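Local coordinates for protein acetylacetone-cleaving enzyme (Acinetobacter johnsonii, PDB 3BAL) that cleaves acetylacetone with molecular oxygen into methylglyoxal and acetate, working as a homotetramer with one iron per subunit, a site occupied by zinc in this crystal, at residues D18-P23 with T34-H39; F71-K76 with E112-M117. One frame throughout, in Å; residues are numbered along the deposited sequence.

Contact 1 (D18-P23 with T34-H39)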
loop_
_atom_site.group_PDB
_atom_site.type_symbol
_atom_site.label_atom_id
_atom_site.label_comp_id
_atom_site.label_asym_id
_atom_site.label_seq_id
_atom_site.Cartn_x
_atom_site.Cartn_y
_atom_site.Cartn_z
ATOM N N ASP A 18 -13.321 25.738 9.462
ATOM C CA ASP A 18 -14.474 25.967 8.608
ATOM C C ASP A 18 -14.123 26.846 7.424
ATOM O O ASP A 18 -14.626 26.644 6.321
ATOM C CB ASP A 18 -15.607 26.613 9.397
ATOM C CG ASP A 18 -16.267 25.645 10.343
ATOM O OD1 ASP A 18 -16.109 24.421 10.129
ATOM O OD2 ASP A 18 -16.952 26.100 11.285
ATOM N N ASN A 19 -13.244 27.812 7.669
ATOM C CA ASN A 19 -12.797 28.766 6.661
ATOM C C ASN A 19 -12.105 28.181 5.442
ATOM O O ASN A 19 -12.007 28.851 4.420
ATOM C CB ASN A 19 -11.842 29.775 7.299
ATOM C CG ASN A 19 -12.529 30.674 8.289
ATOM O OD1 ASN A 19 -11.876 31.452 8.993
ATOM N ND2 ASN A 19 -13.861 30.586 8.351
ATOM N N ASN A 20 -11.624 26.945 5.541
ATOM C CA ASN A 20 -10.909 26.338 4.427
ATOM C C ASN A 20 -11.674 25.397 3.515
ATOM O O ASN A 20 -11.095 24.825 2.593
ATOM C CB ASN A 20 -9.647 25.645 4.936
ATOM C CG ASN A 20 -8.635 26.631 5.463
ATOM O OD1 ASN A 20 -8.583 27.780 5.009
ATOM N ND2 ASN A 20 -7.815 26.195 6.407
ATOM N N TYR A 21 -12.966 25.226 3.758
ATOM C CA TYR A 21 -13.756 24.381 2.882
ATOM C C TYR A 21 -14.026 25.199 1.618
ATOM O O TYR A 21 -14.378 26.377 1.701
ATOM C CB TYR A 21 -15.078 23.988 3.547
ATOM C CG TYR A 21 -14.957 22.874 4.578
ATOM C CD1 TYR A 21 -14.723 23.153 5.932
ATOM C CD2 TYR A 21 -15.086 21.533 4.196
ATOM C CE1 TYR A 21 -14.626 22.127 6.876
ATOM C CE2 TYR A 21 -14.987 20.501 5.128
ATOM C CZ TYR A 21 -14.759 20.805 6.466
ATOM O OH TYR A 21 -14.671 19.777 7.380
ATOM N N VAL A 22 -13.836 24.584 0.452
ATOM C CA VAL A 22 -14.078 25.259 -0.824
ATOM C C VAL A 22 -15.075 24.440 -1.645
ATOM O O VAL A 22 -15.259 23.246 -1.401
ATOM C CB VAL A 22 -12.773 25.417 -1.661
ATOM C CG1 VAL A 22 -11.769 26.267 -0.914
ATOM C CG2 VAL A 22 -12.184 24.050 -1.999
ATOM N N PRO A 23 -15.736 25.075 -2.630
ATOM C CA PRO A 23 -16.704 24.355 -3.464
ATOM C C PRO A 23 -16.034 23.214 -4.238
ATOM O O PRO A 23 -14.951 23.388 -4.799
ATOM C CB PRO A 23 -17.239 25.445 -4.395
ATOM C CG PRO A 23 -17.117 26.694 -3.568
ATOM C CD PRO A 23 -15.753 26.518 -2.934
ATOM N N THR A 34 -18.935 20.971 -0.465
ATOM C CA THR A 34 -17.689 21.687 -0.208
ATOM C C THR A 34 -16.693 20.680 0.368
ATOM O O THR A 34 -17.095 19.663 0.940
ATOM C CB THR A 34 -17.898 22.886 0.769
ATOM O OG1 THR A 34 -18.610 22.455 1.937
ATOM C CG2 THR A 34 -18.679 24.002 0.078
ATOM N N TRP A 35 -15.402 20.933 0.203
ATOM C CA TRP A 35 -14.420 19.980 0.706
ATOM C C TRP A 35 -13.095 20.607 1.089
ATOM O O TRP A 35 -12.906 21.819 0.976
ATOM C CB TRP A 35 -14.157 18.885 -0.345
ATOM C CG TRP A 35 -13.304 19.349 -1.520
ATOM C CD1 TRP A 35 -13.501 20.465 -2.284
ATOM C CD2 TRP A 35 -12.120 18.720 -2.035
ATOM N NE1 TRP A 35 -12.514 20.573 -3.236
ATOM C CE2 TRP A 35 -11.652 19.518 -3.105
ATOM C CE3 TRP A 35 -11.405 17.561 -1.697
ATOM C CZ2 TRP A 35 -10.502 19.195 -3.837
ATOM C CZ3 TRP A 35 -10.263 17.241 -2.428
ATOM C CH2 TRP A 35 -9.823 18.057 -3.483
ATOM N N GLN A 36 -12.192 19.742 1.550
ATOM C CA GLN A 36 -10.835 20.102 1.946
ATOM C C GLN A 36 -9.906 18.913 1.714
ATOM O O GLN A 36 -10.183 17.810 2.188
ATOM C CB GLN A 36 -10.741 20.457 3.437
ATOM C CG GLN A 36 -11.127 21.879 3.810
ATOM C CD GLN A 36 -10.684 22.236 5.221
ATOM O OE1 GLN A 36 -9.493 22.136 5.553
ATOM N NE2 GLN A 36 -11.633 22.656 6.058
ATOM N N LEU A 37 -8.819 19.138 0.977
ATOM C CA LEU A 37 -7.824 18.106 0.747
ATOM C C LEU A 37 -6.940 18.183 1.997
ATOM O O LEU A 37 -6.463 19.267 2.355
ATOM C CB LEU A 37 -7.002 18.410 -0.509
ATOM C CG LEU A 37 -5.906 17.385 -0.854
ATOM C CD1 LEU A 37 -6.525 16.014 -1.132
ATOM C CD2 LEU A 37 -5.128 17.871 -2.070
ATOM N N LEU A 38 -6.735 17.042 2.660
ATOM C CA LEU A 38 -5.951 16.985 3.892
ATOM C C LEU A 38 -4.532 16.443 3.753
ATOM O O LEU A 38 -3.630 16.859 4.483
ATOM C CB LEU A 38 -6.698 16.140 4.930
ATOM C CG LEU A 38 -8.090 16.637 5.326
ATOM C CD1 LEU A 38 -8.782 15.598 6.182
ATOM C CD2 LEU A 38 -7.973 17.961 6.074
ATOM N N HIS A 39 -4.336 15.507 2.826
ATOM C CA HIS A 39 -3.019 14.908 2.629
ATOM C C HIS A 39 -2.875 14.153 1.312
ATOM O O HIS A 39 -3.832 13.570 0.793
ATOM C CB HIS A 39 -2.702 13.962 3.796
ATOM C CG HIS A 39 -1.446 13.166 3.616
ATOM N ND1 HIS A 39 -1.435 11.904 3.062
ATOM C CD2 HIS A 39 -0.160 13.449 3.930
ATOM C CE1 HIS A 39 -0.199 11.442 3.046
ATOM N NE2 HIS A 39 0.595 12.360 3.566
HETATM O O HOH W 1 -8.457 23.614 7.484
HETATM O O HOH W 2 -12.228 22.419 -5.603
#
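Gln36 reaches across to Asn20 and Tyr21, and its side chain can be followed atom by atom. From CB, CG lies anti to the carbonyl carbon (chi1 -83°), which carries it against the backbone of Asn20, 3.2 Å from Asn20 O, and over the face of the Tyr21 ring, 4.1 Å from the centroid as a CH-pi contact. The chain then runs extended to CD, 3.6 Å from Asn20 CB. Of the two amide branches, NE2 lies over the same ring, offset toward the rim and 3.1 Å from Tyr21 CD1, with the amide plane 81° from the ring plane; NE2 also makes a weak hydrogen bond to Ser17 O. At the other branch, a water that accepts from Asn20 ND2 bridges it to OE1, while Asn20 OD1 is bonded to Lys149 NZ.

Residues 22-23 form a short antiparallel strand beside 34-39, at the edge, within this chain, of one of the two main sheets of the cupin jelly roll. Val22 and Trp35 are its hydrogen-bonded pair: Trp35 N gives to Val22 O at 2.8 Å, and Val22 N to Trp35 O at 3.0 Å. Their side chains share one face, where Val22 CG2 sits 3.8 Å from Trp35 CD1 and Trp145 of the C-terminal helix also packs on Val22. The indole NE1 donates to a water in the ring plane, which in turn donates a hydrogen bond to Pro23 O and so bridges the two strands beyond the last direct bond.

Contact 2 (F71-K76 with E112-M117)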
loop_
_atom_site.group_PDB
_atom_site.type_symbol
_atom_site.label_atom_id
_atom_site.label_comp_id
_atom_site.label_asym_id
_atom_site.label_seq_id
_atom_site.Cartn_x
_atom_site.Cartn_y
_atom_site.Cartn_z
ATOM N N PHE A 71 -15.333 7.547 7.127
ATOM C CA PHE A 71 -15.834 7.711 8.485
ATOM C C PHE A 71 -16.907 8.806 8.385
ATOM O O PHE A 71 -16.584 9.998 8.275
ATOM C CB PHE A 71 -14.695 8.152 9.425
ATOM C CG PHE A 71 -15.125 8.388 10.867
ATOM C CD1 PHE A 71 -14.308 9.117 11.734
ATOM C CD2 PHE A 71 -16.347 7.918 11.344
ATOM C CE1 PHE A 71 -14.705 9.376 13.055
ATOM C CE2 PHE A 71 -16.755 8.172 12.660
ATOM C CZ PHE A 71 -15.931 8.904 13.512
ATOM N N LEU A 72 -18.177 8.397 8.391
ATOM C CA LEU A 72 -19.290 9.339 8.301
ATOM C C LEU A 72 -19.498 9.910 9.692
ATOM O O LEU A 72 -19.939 9.204 10.604
ATOM C CB LEU A 72 -20.562 8.620 7.840
ATOM C CG LEU A 72 -21.838 9.446 7.653
ATOM C CD1 LEU A 72 -21.648 10.468 6.542
ATOM C CD2 LEU A 72 -22.976 8.513 7.315
ATOM N N THR A 73 -19.188 11.191 9.857
ATOM C CA THR A 73 -19.308 11.828 11.164
ATOM C C THR A 73 -20.636 12.509 11.405
ATOM O O THR A 73 -20.999 12.772 12.552
ATOM C CB THR A 73 -18.184 12.853 11.377
ATOM O OG1 THR A 73 -18.171 13.774 10.283
ATOM C CG2 THR A 73 -16.835 12.151 11.458
ATOM N N LYS A 74 -21.364 12.789 10.332
ATOM C CA LYS A 74 -22.652 13.455 10.457
ATOM C C LYS A 74 -23.564 13.167 9.271
ATOM O O LYS A 74 -23.105 13.066 8.135
ATOM C CB LYS A 74 -22.439 14.968 10.580
ATOM C CG LYS A 74 -23.726 15.762 10.705
ATOM C CD LYS A 74 -23.449 17.253 10.705
ATOM C CE LYS A 74 -24.737 18.040 10.920
ATOM N NZ LYS A 74 -25.414 17.644 12.205
ATOM N N GLY A 75 -24.856 13.020 9.546
ATOM C CA GLY A 75 -25.808 12.782 8.475
ATOM C C GLY A 75 -26.077 11.343 8.081
ATOM O O GLY A 75 -26.058 10.439 8.914
ATOM N N LYS A 76 -26.336 11.148 6.789
ATOM C CA LYS A 76 -26.639 9.837 6.217
ATOM C C LYS A 76 -26.115 9.802 4.778
ATOM O O LYS A 76 -26.187 10.808 4.070
ATOM C CB LYS A 76 -28.153 9.622 6.216
ATOM C CG LYS A 76 -28.796 9.811 7.570
ATOM C CD LYS A 76 -30.227 10.245 7.405
ATOM C CE LYS A 76 -31.119 9.082 7.123
ATOM N NZ LYS A 76 -32.054 9.026 8.279
ATOM N N GLU A 112 -28.233 16.865 5.438
ATOM C CA GLU A 112 -26.921 17.513 5.525
ATOM C C GLU A 112 -25.934 16.590 6.243
ATOM O O GLU A 112 -26.155 16.203 7.393
ATOM C CB GLU A 112 -27.001 18.844 6.256
ATOM C CG GLU A 112 -25.686 19.602 6.186
ATOM C CD GLU A 112 -25.859 21.090 6.367
ATOM O OE1 GLU A 112 -26.287 21.514 7.466
ATOM O OE2 GLU A 112 -25.567 21.838 5.404
ATOM N N SER A 113 -24.832 16.262 5.569
ATOM C CA SER A 113 -23.842 15.333 6.107
ATOM C C SER A 113 -22.380 15.793 6.061
ATOM O O SER A 113 -22.046 16.838 5.498
ATOM C CB SER A 113 -23.957 14.005 5.345
ATOM O OG SER A 113 -25.310 13.626 5.162
ATOM N N GLN A 114 -21.517 14.977 6.666
ATOM C CA GLN A 114 -20.072 15.199 6.673
ATOM C C GLN A 114 -19.381 13.833 6.761
ATOM O O GLN A 114 -19.819 12.955 7.508
ATOM C CB GLN A 114 -19.623 16.074 7.862
ATOM C CG GLN A 114 -18.080 16.209 7.967
ATOM C CD GLN A 114 -17.592 17.081 9.127
ATOM O OE1 GLN A 114 -17.584 18.315 9.040
ATOM N NE2 GLN A 114 -17.175 16.440 10.219
ATOM N N PHE A 115 -18.322 13.650 5.975
ATOM C CA PHE A 115 -17.562 12.409 6.007
ATOM C C PHE A 115 -16.089 12.631 5.641
ATOM O O PHE A 115 -15.752 13.477 4.807
ATOM C CB PHE A 115 -18.207 11.337 5.099
ATOM C CG PHE A 115 -17.959 11.533 3.623
ATOM C CD1 PHE A 115 -16.907 10.880 2.988
ATOM C CD2 PHE A 115 -18.794 12.342 2.861
ATOM C CE1 PHE A 115 -16.691 11.028 1.612
ATOM C CE2 PHE A 115 -18.589 12.498 1.488
ATOM C CZ PHE A 115 -17.537 11.839 0.863
ATOM N N TYR A 116 -15.232 11.865 6.313
ATOM C CA TYR A 116 -13.781 11.873 6.147
ATOM C C TYR A 116 -13.454 10.593 5.358
ATOM O O TYR A 116 -14.035 9.544 5.626
ATOM C CB TYR A 116 -13.134 11.824 7.539
ATOM C CG TYR A 116 -11.652 11.494 7.573
ATOM C CD1 TYR A 116 -10.687 12.503 7.564
ATOM C CD2 TYR A 116 -11.214 10.166 7.653
ATOM C CE1 TYR A 116 -9.316 12.191 7.642
ATOM C CE2 TYR A 116 -9.850 9.850 7.727
ATOM C CZ TYR A 116 -8.910 10.866 7.725
ATOM O OH TYR A 116 -7.569 10.560 7.818
ATOM N N MET A 117 -12.534 10.663 4.401
ATOM C CA MET A 117 -12.208 9.477 3.620
ATOM C C MET A 117 -10.776 9.456 3.082
ATOM O O MET A 117 -10.211 10.495 2.713
ATOM C CB MET A 117 -13.212 9.354 2.462
ATOM C CG MET A 117 -13.095 8.102 1.594
ATOM S SD MET A 117 -14.632 7.807 0.637
ATOM C CE MET A 117 -14.355 6.138 -0.027
#
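Phe71 and Tyr116 open an antiparallel ladder whose strand axes approach to 4.6 Å at 152°, with Phe71 N to Tyr116 O at 2.8 Å and Tyr116 N donating back to Phe71 O. Leu72 faces Phe115 as a non-hydrogen-bonded pair, Leu72 CD1 lying 3.8 Å from Phe115 CB. On that face the Phe115 ring stacks with Phe51, and the side chain of Phe115 lies about 8 Å from the bound zinc ion. The ladder is then broken by a classic beta bulge, where Thr73 and Lys74 both face Gln114. Their two backbone N-H groups converge on Gln114 O from the same side of its plane, and Thr73 OG1, held between the backbone N and the carbonyl carbon (chi1 54°), adds a weak bond at 3.3 Å. Gln114 N donates back to Lys74 O, closing the bulge. Gly75 follows, its CA 3.5 Å from Ser113 OG; that hydroxyl accepts from Lys76 N at 3.1 Å and is also hydrogen-bonded to Val111 O. On the face with Tyr116, the Phe71 ring has Thr73 CG2 over its centre and stacks with Tyr116 of a neighbouring subunit, whose Phe71 returns the stack on Tyr116.

Overall arrangement
Traced from the N terminus, contact 1 comes first: the chain leaves 18-23, passes through the short strand 29-30 and returns as 34-39, closing a local loop of ten residues. Contact 2 opens only afterwards and spans thirty-five residues, including strands 88-91, 94-98 and 103-104, before 112-117 pairs with 71-76. The two therefore stand in series, neither nested nor crossing. They belong to the same antiparallel sheet, contact 1 at its 22-23 edge and contact 2 further across, with strand 46-53 between 34-41 and 113-120. Their centres lie 14 Å apart, yet Leu38 CD1 touches Tyr116 CE1 at 3.7 Å, and both contacts reach the same neighbouring subunit.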